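Local structure of metallo-carboxypeptidase (Pseudomonas aeruginosa, 4A39) at residues Ile36-Arg41 / Phe67-Ala72. The protein probably acts as a zinc-dependent carboxypeptidase of the M14 family, removing residues from the C-terminal ends of peptide or protein chains. Residues are numbered along the deposited sequence; the frame is centred on the assembly and turned at random.
Sequences IRLAIR and FTLVNA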
loop_
_atom_site.group_PDB
_atom_site.type_symbol
_atom_site.label_atom_id
_atom_site.label_comp_id
_atom_site.label_asym_id
_atom_site.label_seq_id
_atom_site.Cartn_x
_atom_site.Cartn_y
_atom_site.Cartn_z
ATOM N N ILE A 36 -5.601 26.460 13.738
ATOM C CA ILE A 36 -6.527 25.511 13.126
ATOM C C ILE A 36 -6.446 24.185 13.892
ATOM O O ILE A 36 -5.379 23.587 13.988
ATOM C CB ILE A 36 -6.179 25.297 11.643
ATOM C CG1 ILE A 36 -6.221 26.646 10.916
ATOM C CG2 ILE A 36 -7.166 24.321 10.996
ATOM C CD1 ILE A 36 -5.610 26.623 9.527
ATOM N N ARG A 37 -7.575 23.741 14.440
ATOM C CA ARG A 37 -7.626 22.509 15.226
ATOM C C ARG A 37 -8.487 21.475 14.517
ATOM O O ARG A 37 -9.620 21.760 14.145
ATOM C CB ARG A 37 -8.220 22.798 16.613
ATOM C CG ARG A 37 -7.560 23.950 17.360
ATOM C CD ARG A 37 -6.152 23.617 17.814
ATOM N NE ARG A 37 -6.136 22.718 18.968
ATOM C CZ ARG A 37 -5.031 22.343 19.602
ATOM N NH1 ARG A 37 -3.848 22.789 19.198
ATOM N NH2 ARG A 37 -5.106 21.523 20.643
ATOM N N LEU A 38 -7.942 20.272 14.349
ATOM C CA LEU A 38 -8.640 19.187 13.669
ATOM C C LEU A 38 -8.393 17.871 14.393
ATOM O O LEU A 38 -7.450 17.751 15.170
ATOM C CB LEU A 38 -8.119 19.044 12.235
ATOM C CG LEU A 38 -8.100 20.293 11.356
ATOM C CD1 LEU A 38 -7.219 20.037 10.144
ATOM C CD2 LEU A 38 -9.517 20.661 10.941
ATOM N N ALA A 39 -9.244 16.885 14.126
ATOM C CA ALA A 39 -9.095 15.559 14.721
ATOM C C ALA A 39 -9.236 14.489 13.640
ATOM O O ALA A 39 -9.985 14.659 12.676
ATOM C CB ALA A 39 -10.140 15.338 15.809
ATOM N N ILE A 40 -8.501 13.396 13.798
ATOM C CA ILE A 40 -8.564 12.296 12.848
ATOM C C ILE A 40 -9.758 11.432 13.248
ATOM O O ILE A 40 -10.041 11.245 14.438
ATOM C CB ILE A 40 -7.256 11.464 12.880
ATOM C CG1 ILE A 40 -6.060 12.387 12.621
ATOM C CG2 ILE A 40 -7.300 10.363 11.816
ATOM C CD1 ILE A 40 -4.704 11.703 12.762
ATOM N N ARG A 41 -10.475 10.929 12.250
ATOM C CA ARG A 41 -11.654 10.100 12.490
ATOM C C ARG A 41 -11.327 8.607 12.542
ATOM O O ARG A 41 -10.622 8.085 11.676
ATOM C CB ARG A 41 -12.687 10.338 11.385
ATOM C CG ARG A 41 -14.042 9.677 11.623
ATOM C CD ARG A 41 -14.658 9.236 10.300
ATOM N NE ARG A 41 -14.041 8.003 9.815
ATOM C CZ ARG A 41 -13.587 7.818 8.580
ATOM N NH1 ARG A 41 -13.670 8.791 7.678
ATOM N NH2 ARG A 41 -13.044 6.653 8.249
ATOM N N PHE A 67 -1.678 24.210 11.346
ATOM C CA PHE A 67 -2.608 23.120 11.620
ATOM C C PHE A 67 -2.151 22.208 12.749
ATOM O O PHE A 67 -0.952 22.020 12.962
ATOM C CB PHE A 67 -2.779 22.263 10.361
ATOM C CG PHE A 67 -3.311 23.012 9.174
ATOM C CD1 PHE A 67 -2.456 23.756 8.362
ATOM C CD2 PHE A 67 -4.667 22.967 8.859
ATOM C CE1 PHE A 67 -2.941 24.440 7.250
ATOM C CE2 PHE A 67 -5.166 23.649 7.747
ATOM C CZ PHE A 67 -4.300 24.388 6.939
ATOM N N THR A 68 -3.121 21.638 13.458
ATOM C CA THR A 68 -2.841 20.701 14.536
ATOM C C THR A 68 -3.851 19.560 14.530
ATOM O O THR A 68 -5.057 19.796 14.517
ATOM C CB THR A 68 -2.919 21.361 15.934
ATOM O OG1 THR A 68 -1.891 22.352 16.064
ATOM C CG2 THR A 68 -2.740 20.300 17.027
ATOM N N LEU A 69 -3.353 18.327 14.506
ATOM C CA LEU A 69 -4.220 17.155 14.579
ATOM C C LEU A 69 -4.130 16.842 16.071
ATOM O O LEU A 69 -3.208 16.165 16.526
ATOM C CB LEU A 69 -3.665 16.011 13.725
ATOM C CG LEU A 69 -3.475 16.364 12.245
ATOM C CD1 LEU A 69 -3.154 15.099 11.455
ATOM C CD2 LEU A 69 -4.747 17.017 11.704
ATOM N N VAL A 70 -5.093 17.371 16.819
ATOM C CA VAL A 70 -5.131 17.252 18.273
ATOM C C VAL A 70 -5.160 15.863 18.896
ATOM O O VAL A 70 -4.725 15.697 20.039
ATOM C CB VAL A 70 -6.319 18.051 18.859
ATOM C CG1 VAL A 70 -6.292 19.481 18.341
ATOM C CG2 VAL A 70 -7.633 17.368 18.516
ATOM N N ASN A 71 -5.657 14.866 18.168
ATOM C CA ASN A 71 -5.732 13.524 18.735
ATOM C C ASN A 71 -4.704 12.546 18.169
ATOM O O ASN A 71 -4.858 11.333 18.283
ATOM C CB ASN A 71 -7.155 12.966 18.586
ATOM C CG ASN A 71 -7.573 12.780 17.138
ATOM O OD1 ASN A 71 -6.964 13.338 16.225
ATOM N ND2 ASN A 71 -8.636 11.999 16.926
ATOM N N ALA A 72 -3.642 13.082 17.578
ATOM C CA ALA A 72 -2.585 12.244 17.014
ATOM C C ALA A 72 -2.004 11.314 18.085
ATOM O O ALA A 72 -1.600 10.189 17.797
ATOM C CB ALA A 72 -1.483 13.126 16.420
HETATM O O HOH W 1 -3.106 24.582 15.395
#
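Backbone hydrogen bonds define the pairing of strands 36-39 and 65-69: Leu38 N reaches Thr68 O at 2.9 Å, nearly along the C=O axis, and Leu38 O accepts from Val70 N at 2.9 Å. The third, Thr68 N to Ile36 O, is bent and weak (N-H...O 130°); a water bridging Ile36 O and Thr68 OG1 gives that carbonyl a second donor. Parallel bridges match Ile36, Arg37 and Leu38 with Phe67, Thr68 and Leu69.

A side-chain amide continues the pairing at Ile40. Chi1 of Asn71 (64°) sets CG between its own N and carbonyl carbon, so that the amide grips both polar main-chain atoms of Ile40: Ile40 N approaches OD1 at 2.9 Å on a lone pair, almost straight at 171°, while ND2 donates to Ile40 O at 3.0 Å, the acceptor lying in the amide plane. Asn71 sits in the type I turn Leu69-Ala72.

Apolar contacts fill the Ile36-Leu38 face. Ile36 CD1 makes a CH-pi contact over the Phe67 ring, 3.7 Å from its centroid, and Leu38 CD1 meets the ring edge at CD2. Phe109 and Phe120 also pack on this ring. Past the strand, Ile40 CD1 touches Leu69 CD1 at 4.0 Å.

On the other face, Arg37 bends at chi2 and chi3, laying its guanidinium against Val70 CG1, 3.3 Å from NE, and Thr68 CG2; NH1 forms a salt bridge with Asp105.

Together these form the one parallel strand pair in the otherwise antiparallel sheet of the cytosolic carboxypeptidase N-terminal domain, away from the zinc site.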